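Local coordinates for sulfur carrier protein ThiS (Escherichia coli, PDB 1ZUD) that carries sulfur as a thiocarboxylate at its C terminus for building the thiazole phosphate moiety of thiamine phosphate, at residues Q2-N6 and D7-Q11; A14-V18 and H19-E23. One frame throughout, in Å; residues are numbered along the deposited sequence.

Contact 1 (Q2-N6 and D7-Q11); sequences QILFN and DQAMQ
M10 lays its side chain alongside that of I3, both pointing the same way, and the fit is close: I3 CG1 comes within 3.4 Å of M10 CG, tighter than usual van der Waals contact. The two first torsions explain this, since I3 CG1 (chi1 61°) and M10 CG (chi1 78°) each stand between their own backbone N and carbonyl carbon. Further out, M10 SD lies 3.7 Å from F5 CB and 4.9 Å from the centroid of the F5 ring, an oblique Met-aromatic contact. With an alanine in place of M10, the F5 ring would probably lose its sulfur contact and a gap would open beside I3 CG1 and CD1. These side chains share one face of a two-residue-turn β hairpin, strands 2-5 and 8-11, which opens the ubiquitin-like fold of the ThiS family. A type I' turn from F5 to Q8 joins the strands, with N6 and D7 both at positive phi. Two hydrogen-bonded pairs set the register. In the first, I3 N donates to M10 O at 3.0 Å, almost straight at 175°, and M10 N returns a bond to I3 O. In the second, F5 N reaches Q8 O at 2.7 Å, whereas Q8 N meets F5 O at 3.2 Å from above the carbonyl plane. On the other face L4 CD1 lies 3.6 Å from A9 N, folded over the backbone. Beyond the hairpin, N6 OD1 accepts from L59 N, and D7 OD1 forms a salt bridge with R230 of the ThiF chain.

Contact 2 (A14-V18 and H19-E23); sequences AGQTV and HELLE
Q16 approaches the helix start through its CA, which lies 3.3 Å from E20 OE1, while its side chain goes on to cross that of L21 at about a right angle. The meeting point there is Q16 OE1 against L21 CD1, a loose contact at 3.9 Å. The next residue, T17, is the N-cap of helix 18-24, and it forms a capping box with E20. Two reciprocal bonds define the box. E20 N donates to T17 OG1 at 3.1 Å and 166°, while T17 N donates to E20 OE1 at 2.9 Å and a more bent 151°, and E20 OE1 accepts through its anti lone pair, the one away from the other oxygen. The torsion of T17 places its hydroxyl for this: with chi1 at 58°, OG1 sits between the backbone N and the carbonyl carbon and turns to the first turn of the helix. E20 CG, beside its own backbone N, brings the carboxylate back toward T17. A carboxylate held at this end would probably also be favoured by the helix dipole. T17 O receives L21 N at 3.0 Å, nearly along the C=O axis, beginning the i to i+4 bonding of the helix. V18 continues it, its O accepting from L22 N, and its side chain runs beside that of L22, pointing the same way, with CG1 3.8 Å from L22 CD1. In the fold, this N-terminal turn packs on the β sheet: V18 touches L34 and I36 of strand 32-36, L21 touches I57 and L22 touches L59 of strand 56-61, and V18 and L22 also touch W46, while Q16 is tied by backbone bonding to V51 in a neighbouring loop.

How the contacts relate
Contact 1 closes before contact 2 opens, and their centres are 14 Å apart, yet they meet through the side chain of one helix residue, L21. L21 CD1 lies 3.3 Å from M10 CE, and L21 CD2 lies 4.0 Å from I3 CD1, so the residues packed together in the hairpin also bear on the first turn of helix 18-24. Strand 56-61 joins them a second way: L59 is touched by F5 from 2-11 and by L22 from 14-23. G66, the C-terminal residue that takes up sulfur as a thioglycine, unmodified here, belongs to neither contact; the hairpin touches ThiF, through D7, whereas 14-23 has no other chain of the assembly against it.

Contact 1 (Q2-N6 and D7-Q11)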
loop_
_atom_site.group_PDB
_atom_site.type_symbol
_atom_site.label_atom_id
_atom_site.label_comp_id
_atom_site.label_asym_id
_atom_site.label_seq_id
_atom_site.Cartn_x
_atom_site.Cartn_y
_atom_site.Cartn_z
ATOM N N GLN D 2 6.278 3.234 -35.394
ATOM C CA GLN D 2 5.934 4.076 -34.261
ATOM C C GLN D 2 5.854 3.180 -33.046
ATOM O O GLN D 2 5.395 2.040 -33.144
ATOM C CB GLN D 2 4.597 4.773 -34.507
ATOM C CG GLN D 2 4.691 5.924 -35.525
ATOM C CD GLN D 2 4.655 7.279 -34.849
ATOM O OE1 GLN D 2 5.645 8.026 -34.850
ATOM N NE2 GLN D 2 3.505 7.604 -34.244
ATOM N N ILE D 3 6.354 3.663 -31.913
ATOM C CA ILE D 3 6.284 2.896 -30.677
ATOM C C ILE D 3 5.910 3.842 -29.525
ATOM O O ILE D 3 5.840 5.055 -29.667
ATOM C CB ILE D 3 7.664 2.244 -30.252
ATOM C CG1 ILE D 3 8.708 3.337 -30.025
ATOM C CG2 ILE D 3 8.143 1.232 -31.288
ATOM C CD1 ILE D 3 10.045 2.803 -29.426
ATOM N N LEU D 4 5.684 3.246 -28.370
ATOM C CA LEU D 4 5.415 3.986 -27.166
ATOM C C LEU D 4 6.686 3.699 -26.322
ATOM O O LEU D 4 7.106 2.545 -26.190
ATOM C CB LEU D 4 4.157 3.425 -26.505
ATOM C CG LEU D 4 3.422 4.441 -25.620
ATOM C CD1 LEU D 4 2.898 5.628 -26.491
ATOM C CD2 LEU D 4 2.257 3.740 -24.903
ATOM N N PHE D 5 7.342 4.733 -25.806
ATOM C CA PHE D 5 8.528 4.519 -24.998
ATOM C C PHE D 5 8.308 5.244 -23.667
ATOM O O PHE D 5 8.290 6.476 -23.606
ATOM C CB PHE D 5 9.783 5.063 -25.686
ATOM C CG PHE D 5 11.049 4.693 -24.965
ATOM C CD1 PHE D 5 11.567 5.500 -23.940
ATOM C CD2 PHE D 5 11.692 3.502 -25.262
ATOM C CE1 PHE D 5 12.709 5.111 -23.241
ATOM C CE2 PHE D 5 12.839 3.100 -24.564
ATOM C CZ PHE D 5 13.355 3.892 -23.559
ATOM N N ASN D 6 8.121 4.464 -22.614
ATOM C CA ASN D 6 7.846 5.033 -21.329
ATOM C C ASN D 6 6.595 5.910 -21.442
ATOM O O ASN D 6 6.591 7.064 -21.042
ATOM C CB ASN D 6 9.056 5.824 -20.808
ATOM C CG ASN D 6 10.069 4.923 -20.084
ATOM O OD1 ASN D 6 9.783 3.754 -19.828
ATOM N ND2 ASN D 6 11.250 5.468 -19.747
ATOM N N ASP D 7 5.543 5.307 -21.984
ATOM C CA ASP D 7 4.229 5.901 -22.177
ATOM C C ASP D 7 4.145 7.076 -23.169
ATOM O O ASP D 7 3.050 7.596 -23.408
ATOM C CB ASP D 7 3.629 6.319 -20.816
ATOM C CG ASP D 7 3.652 5.187 -19.783
ATOM O OD1 ASP D 7 3.331 4.025 -20.133
ATOM O OD2 ASP D 7 3.983 5.469 -18.607
ATOM N N GLN D 8 5.280 7.482 -23.739
ATOM C CA GLN D 8 5.318 8.589 -24.695
ATOM C C GLN D 8 5.532 8.093 -26.138
ATOM O O GLN D 8 6.353 7.216 -26.397
ATOM C CB GLN D 8 6.458 9.544 -24.329
ATOM C CG GLN D 8 6.240 10.354 -23.055
ATOM C CD GLN D 8 5.766 11.778 -23.333
ATOM O OE1 GLN D 8 6.505 12.589 -23.912
ATOM N NE2 GLN D 8 4.527 12.089 -22.923
ATOM N N ALA D 9 4.807 8.667 -27.082
ATOM C CA ALA D 9 4.947 8.252 -28.469
ATOM C C ALA D 9 6.304 8.668 -29.011
ATOM O O ALA D 9 6.811 9.723 -28.670
ATOM C CB ALA D 9 3.844 8.866 -29.317
ATOM N N MET D 10 6.905 7.811 -29.829
ATOM C CA MET D 10 8.195 8.131 -30.457
ATOM C C MET D 10 8.373 7.350 -31.760
ATOM O O MET D 10 7.770 6.294 -31.959
ATOM C CB MET D 10 9.388 7.867 -29.517
ATOM C CG MET D 10 9.863 6.433 -29.331
ATOM S SD MET D 10 11.624 6.346 -28.680
ATOM C CE MET D 10 12.320 5.122 -29.772
ATOM N N GLN D 11 9.162 7.908 -32.665
ATOM C CA GLN D 11 9.421 7.249 -33.940
ATOM C C GLN D 11 10.823 6.703 -33.868
ATOM O O GLN D 11 11.681 7.306 -33.247
ATOM C CB GLN D 11 9.394 8.243 -35.113
ATOM C CG GLN D 11 8.052 8.851 -35.454
ATOM C CD GLN D 11 7.694 8.684 -36.934
ATOM O OE1 GLN D 11 7.270 7.602 -37.378
ATOM N NE2 GLN D 11 7.879 9.755 -37.710
#

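Contact 2 (A14-V18 and H19-E23)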
loop_
_atom_site.group_PDB
_atom_site.type_symbol
_atom_site.label_atom_id
_atom_site.label_comp_id
_atom_site.label_asym_id
_atom_site.label_seq_id
_atom_site.Cartn_x
_atom_site.Cartn_y
_atom_site.Cartn_z
ATOM N N ALA D 14 12.840 0.817 -38.307
ATOM C CA ALA D 14 12.370 -0.548 -38.248
ATOM C C ALA D 14 13.653 -1.397 -38.284
ATOM O O ALA D 14 14.720 -0.897 -38.655
ATOM C CB ALA D 14 11.507 -0.860 -39.450
ATOM N N GLY D 15 13.544 -2.668 -37.902
ATOM C CA GLY D 15 14.703 -3.550 -37.895
ATOM C C GLY D 15 15.784 -3.325 -36.826
ATOM O O GLY D 15 16.870 -3.886 -36.970
ATOM N N GLN D 16 15.511 -2.536 -35.774
ATOM C CA GLN D 16 16.511 -2.255 -34.718
ATOM C C GLN D 16 16.401 -3.180 -33.521
ATOM O O GLN D 16 15.314 -3.602 -33.158
ATOM C CB GLN D 16 16.361 -0.856 -34.147
ATOM C CG GLN D 16 16.712 0.309 -35.033
ATOM C CD GLN D 16 16.581 1.628 -34.262
ATOM O OE1 GLN D 16 15.479 2.026 -33.886
ATOM N NE2 GLN D 16 17.711 2.292 -34.002
ATOM N N THR D 17 17.525 -3.463 -32.860
ATOM C CA THR D 17 17.441 -4.334 -31.686
ATOM C C THR D 17 17.227 -3.399 -30.475
ATOM O O THR D 17 17.394 -2.201 -30.574
ATOM C CB THR D 17 18.746 -5.117 -31.440
ATOM O OG1 THR D 17 19.811 -4.165 -31.282
ATOM C CG2 THR D 17 19.096 -6.085 -32.673
ATOM N N VAL D 18 16.864 -3.968 -29.348
ATOM C CA VAL D 18 16.706 -3.141 -28.149
ATOM C C VAL D 18 18.007 -2.430 -27.869
ATOM O O VAL D 18 18.011 -1.246 -27.583
ATOM C CB VAL D 18 16.298 -4.015 -26.941
ATOM C CG1 VAL D 18 16.362 -3.195 -25.654
ATOM C CG2 VAL D 18 14.923 -4.603 -27.207
ATOM N N HIS D 19 19.137 -3.139 -28.007
ATOM C CA HIS D 19 20.432 -2.517 -27.746
ATOM C C HIS D 19 20.625 -1.314 -28.661
ATOM O O HIS D 19 21.009 -0.227 -28.208
ATOM C CB HIS D 19 21.595 -3.542 -27.972
ATOM C CG HIS D 19 22.950 -2.917 -28.067
ATOM N ND1 HIS D 19 23.717 -2.611 -26.956
ATOM C CD2 HIS D 19 23.651 -2.473 -29.138
ATOM C CE1 HIS D 19 24.819 -1.993 -27.341
ATOM N NE2 HIS D 19 24.803 -1.894 -28.655
ATOM N N GLU D 20 20.372 -1.475 -29.958
ATOM C CA GLU D 20 20.593 -0.331 -30.860
ATOM C C GLU D 20 19.678 0.848 -30.517
ATOM O O GLU D 20 20.076 2.015 -30.585
ATOM C CB GLU D 20 20.345 -0.743 -32.326
ATOM C CG GLU D 20 21.174 -1.978 -32.759
ATOM C CD GLU D 20 20.909 -2.396 -34.222
ATOM O OE1 GLU D 20 19.753 -2.763 -34.565
ATOM O OE2 GLU D 20 21.868 -2.349 -35.029
ATOM N N LEU D 21 18.430 0.545 -30.182
ATOM C CA LEU D 21 17.511 1.618 -29.801
ATOM C C LEU D 21 18.010 2.338 -28.530
ATOM O O LEU D 21 18.008 3.567 -28.471
ATOM C CB LEU D 21 16.099 1.053 -29.535
ATOM C CG LEU D 21 15.090 2.107 -29.053
ATOM C CD1 LEU D 21 14.956 3.151 -30.140
ATOM C CD2 LEU D 21 13.747 1.498 -28.737
ATOM N N LEU D 22 18.439 1.588 -27.514
ATOM C CA LEU D 22 18.890 2.239 -26.268
ATOM C C LEU D 22 20.120 3.104 -26.574
ATOM O O LEU D 22 20.293 4.195 -26.014
ATOM C CB LEU D 22 19.193 1.181 -25.170
ATOM C CG LEU D 22 17.949 0.347 -24.759
ATOM C CD1 LEU D 22 18.306 -0.626 -23.644
ATOM C CD2 LEU D 22 16.815 1.293 -24.301
ATOM N N GLU D 23 20.954 2.626 -27.486
ATOM C CA GLU D 23 22.158 3.352 -27.905
ATOM C C GLU D 23 21.762 4.659 -28.585
ATOM O O GLU D 23 22.339 5.722 -28.305
ATOM C CB GLU D 23 22.993 2.511 -28.884
ATOM C CG GLU D 23 23.813 1.422 -28.229
ATOM C CD GLU D 23 24.976 1.980 -27.410
ATOM O OE1 GLU D 23 26.046 2.307 -27.993
ATOM O OE2 GLU D 23 24.821 2.097 -26.181
#